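Local coordinates for peptide-binding protein (Photobacterium damsela subsp. piscicida, PDB 6SQX) that is a secreted NlpC/P60-family endopeptidase that cleaves the peptidoglycan of potentially competing bacteria, at residues M188-S193 with G205-V210. Numbering follows the deposited sequence.
Sequences MLIHMS and GTLGWV. With EDO (1,2-ethanediol), chain I.
Two hydrogen bonds grip S193 OG, one with D195 OD1 and one with the backbone N of W198, so this small hydroxyl ties the turn leaving strand 186-192 to the start of strand 198-203. That strand runs between the two segments in the antiparallel sheet of the SH3b1-type domain, and they therefore meet mainly through side chains, with no hydrogen bond across. A classic beta bulge opposite L200 brings both I190 and H191 round toward 205-210. I190 CD1 touches L207 CD1 at 3.6 Å, the two chains crossing nearly at right angles; L207 gets there with CG anti to its backbone N (chi1 169°). I90 of helix 90-102 packs on both, and L93 on L207, which suits branched aliphatic residues. An ethanediol, probably from the crystallisation liquor, donates from O2 to L207 O (2.8 Å) and also bonds T97 OG1. W209 lies alongside H191. Its CH2 comes in the plane of the imidazole, at the edge, 3.9 Å from H191 CD2, and the indole meets S193 N edge-on, CZ3 at 4.0 Å. W209 NE1 bonds to E94 OE1, while H191 NE2 and ND1 bond to M126 O and N133 N, consistent with a neutral imidazole protonated on NE2. The contact is thus made largely by carbon, while outside partners hold the imidazole at both nitrogens and help set the indole's rotation, joining the sheet to the preceding helical region.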
ATOM      1  N   MET A 188     -14.214  -6.736  -8.063  1.00 20.07           N
ATOM      2  CA  MET A 188     -14.888  -7.659  -8.950  1.00 19.79           C
ATOM      3  C   MET A 188     -14.494  -9.067  -8.549  1.00 20.48           C
ATOM      4  O   MET A 188     -13.316  -9.322  -8.263  1.00 20.99           O
ATOM      5  CB  MET A 188     -14.406  -7.423 -10.372  1.00 21.04           C
ATOM      6  CG  MET A 188     -15.043  -8.367 -11.414  1.00 22.04           C
ATOM      7  SD  MET A 188     -14.670  -7.994 -13.143  1.00 23.42           S
ATOM      8  CE  MET A 188     -15.682  -6.508 -13.383  1.00 24.65           C
ATOM      9  N   LEU A 189     -15.491  -9.967  -8.514  1.00 20.44           N
ATOM     10  CA  LEU A 189     -15.287 -11.372  -8.200  1.00 22.25           C
ATOM     11  C   LEU A 189     -14.984 -12.114  -9.499  1.00 22.29           C
ATOM     12  O   LEU A 189     -15.720 -11.967 -10.489  1.00 22.24           O
ATOM     13  CB  LEU A 189     -16.543 -11.943  -7.532  1.00 22.41           C
ATOM     14  CG  LEU A 189     -17.064 -11.152  -6.313  1.00 23.77           C
ATOM     15  CD1 LEU A 189     -18.213 -11.942  -5.701  1.00 27.57           C
ATOM     16  CD2 LEU A 189     -16.005 -10.801  -5.269  1.00 24.42           C
ATOM     17  N   ILE A 190     -13.912 -12.913  -9.523  1.00 22.07           N
ATOM     18  CA  ILE A 190     -13.426 -13.524 -10.758  0.74 22.59           C
ATOM     19  C   ILE A 190     -13.656 -15.030 -10.780  1.00 22.95           C
ATOM     20  O   ILE A 190     -14.213 -15.568 -11.746  1.00 23.91           O
ATOM     21  CB  ILE A 190     -11.937 -13.193 -10.991  0.74 22.25           C
ATOM     22  CG1 ILE A 190     -11.703 -11.686 -11.030  0.74 23.83           C
ATOM     23  CG2 ILE A 190     -11.426 -13.861 -12.299  0.74 22.78           C
ATOM     24  CD1 ILE A 190     -10.248 -11.327 -10.686  0.74 22.05           C
ATOM     25  N   HIS A 191     -13.220 -15.735  -9.736  1.00 23.86           N
ATOM     26  CA  HIS A 191     -13.098 -17.184  -9.806  1.00 24.63           C
ATOM     27  C   HIS A 191     -13.064 -17.715  -8.384  1.00 24.66           C
ATOM     28  O   HIS A 191     -12.498 -17.074  -7.498  1.00 24.13           O
ATOM     29  CB  HIS A 191     -11.787 -17.512 -10.544  1.00 25.11           C
ATOM     30  CG  HIS A 191     -11.619 -18.959 -10.897  1.00 26.01           C
ATOM     31  ND1 HIS A 191     -12.276 -19.546 -11.956  1.00 27.22           N
ATOM     32  CD2 HIS A 191     -10.852 -19.933 -10.342  1.00 28.94           C
ATOM     33  CE1 HIS A 191     -11.939 -20.819 -12.030  1.00 29.77           C
ATOM     34  NE2 HIS A 191     -11.066 -21.081 -11.073  1.00 29.15           N
ATOM     35  N   MET A 192     -13.669 -18.866  -8.147  1.00 24.63           N
ATOM     36  CA  MET A 192     -13.738 -19.432  -6.802  1.00 26.02           C
ATOM     37  C   MET A 192     -12.992 -20.763  -6.762  1.00 26.04           C
ATOM     38  O   MET A 192     -13.060 -21.553  -7.717  1.00 26.66           O
ATOM     39  CB  MET A 192     -15.215 -19.606  -6.356  1.00 30.90           C
ATOM     40  CG  MET A 192     -15.425 -20.138  -4.931  1.00 37.24           C
ATOM     41  SD  MET A 192     -17.098 -19.838  -4.285  1.00 44.50           S
ATOM     42  CE  MET A 192     -18.062 -20.193  -5.737  1.00 45.32           C
ATOM     43  N   SER A 193     -12.284 -21.017  -5.661  1.00 25.43           N
ATOM     44  CA  SER A 193     -11.567 -22.271  -5.476  1.00 26.18           C
ATOM     45  C   SER A 193     -12.539 -23.456  -5.402  1.00 27.83           C
ATOM     46  O   SER A 193     -13.737 -23.303  -5.138  1.00 28.69           O
ATOM     47  CB  SER A 193     -10.701 -22.198  -4.218  1.00 26.25           C
ATOM     48  OG  SER A 193     -11.525 -22.013  -3.077  1.00 27.18           O
ATOM     49  N   GLY A 205      -6.432  -1.659  -7.647  1.00 19.21           N
ATOM     50  CA  GLY A 205      -5.146  -1.857  -8.300  1.00 18.66           C
ATOM     51  C   GLY A 205      -4.420  -3.119  -7.876  1.00 18.39           C
ATOM     52  O   GLY A 205      -3.206  -3.259  -8.124  1.00 19.10           O
ATOM     53  N   THR A 206      -5.127  -4.065  -7.250  1.00 19.59           N
ATOM     54  CA  THR A 206      -4.576  -5.352  -6.822  1.00 19.82           C
ATOM     55  C   THR A 206      -5.419  -6.509  -7.354  1.00 19.50           C
ATOM     56  O   THR A 206      -6.654  -6.408  -7.433  1.00 20.01           O
ATOM     57  CB  THR A 206      -4.510  -5.422  -5.258  1.00 21.94           C
ATOM     58  OG1 THR A 206      -3.401  -4.654  -4.784  1.00 21.39           O
ATOM     59  CG2 THR A 206      -4.354  -6.852  -4.764  1.00 24.68           C
ATOM     60  N   LEU A 207      -4.738  -7.608  -7.707  1.00 19.56           N
ATOM     61  CA  LEU A 207      -5.358  -8.860  -8.116  1.00 18.80           C
ATOM     62  C   LEU A 207      -4.896  -9.946  -7.157  1.00 18.87           C
ATOM     63  O   LEU A 207      -3.697 -10.074  -6.901  1.00 20.63           O
ATOM     64  CB  LEU A 207      -4.878  -9.247  -9.517  1.00 19.85           C
ATOM     65  CG  LEU A 207      -5.199 -10.660 -10.029  1.00 20.85           C
ATOM     66  CD1 LEU A 207      -6.731 -10.770 -10.368  1.00 21.68           C
ATOM     67  CD2 LEU A 207      -4.346 -10.973 -11.279  1.00 22.72           C
ATOM     68  N   GLY A 208      -5.819 -10.748  -6.641  1.00 19.50           N
ATOM     69  CA  GLY A 208      -5.380 -11.896  -5.870  1.00 19.63           C
ATOM     70  C   GLY A 208      -6.510 -12.531  -5.083  1.00 18.44           C
ATOM     71  O   GLY A 208      -7.669 -12.204  -5.267  1.00 19.47           O
ATOM     72  N   TRP A 209      -6.141 -13.499  -4.248  1.00 19.24           N
ATOM     73  CA  TRP A 209      -7.103 -14.361  -3.580  1.00 19.24           C
ATOM     74  C   TRP A 209      -7.351 -13.899  -2.147  1.00 19.28           C
ATOM     75  O   TRP A 209      -6.419 -13.489  -1.428  1.00 20.31           O
ATOM     76  CB  TRP A 209      -6.554 -15.790  -3.519  1.00 19.39           C
ATOM     77  CG  TRP A 209      -6.322 -16.426  -4.893  1.00 19.94           C
ATOM     78  CD1 TRP A 209      -5.227 -16.270  -5.694  1.00 20.69           C
ATOM     79  CD2 TRP A 209      -7.214 -17.302  -5.593  1.00 21.44           C
ATOM     80  NE1 TRP A 209      -5.393 -16.983  -6.870  1.00 21.46           N
ATOM     81  CE2 TRP A 209      -6.590 -17.645  -6.818  1.00 21.13           C
ATOM     82  CE3 TRP A 209      -8.467 -17.837  -5.298  1.00 22.92           C
ATOM     83  CZ2 TRP A 209      -7.182 -18.503  -7.755  1.00 22.79           C
ATOM     84  CZ3 TRP A 209      -9.067 -18.674  -6.235  1.00 23.02           C
ATOM     85  CH2 TRP A 209      -8.413 -19.018  -7.437  1.00 23.58           C
ATOM     86  N   VAL A 210      -8.604 -14.008  -1.713  1.00 18.96           N
ATOM     87  CA  VAL A 210      -9.008 -13.653  -0.346  1.00 19.09           C
ATOM     88  C   VAL A 210      -9.986 -14.711   0.130  1.00 19.30           C
ATOM     89  O   VAL A 210     -10.600 -15.409  -0.681  1.00 20.70           O
ATOM     90  CB  VAL A 210      -9.703 -12.278  -0.289  1.00 20.13           C
ATOM     91  CG1 VAL A 210      -8.733 -11.132  -0.668  1.00 19.31           C
ATOM     92  CG2 VAL A 210     -10.985 -12.305  -1.163  1.00 20.22           C
TER
HETATM   93  C1  EDO I 507      -0.292 -12.330  -9.503  1.00 46.63           C
HETATM   94  O1  EDO I 507       0.104 -13.328  -8.549  1.00 37.91           O
HETATM   95  C2  EDO I 507      -1.230 -11.366  -8.795  1.00 34.23           C
HETATM   96  O2  EDO I 507      -2.042 -12.131  -7.910  1.00 28.15           O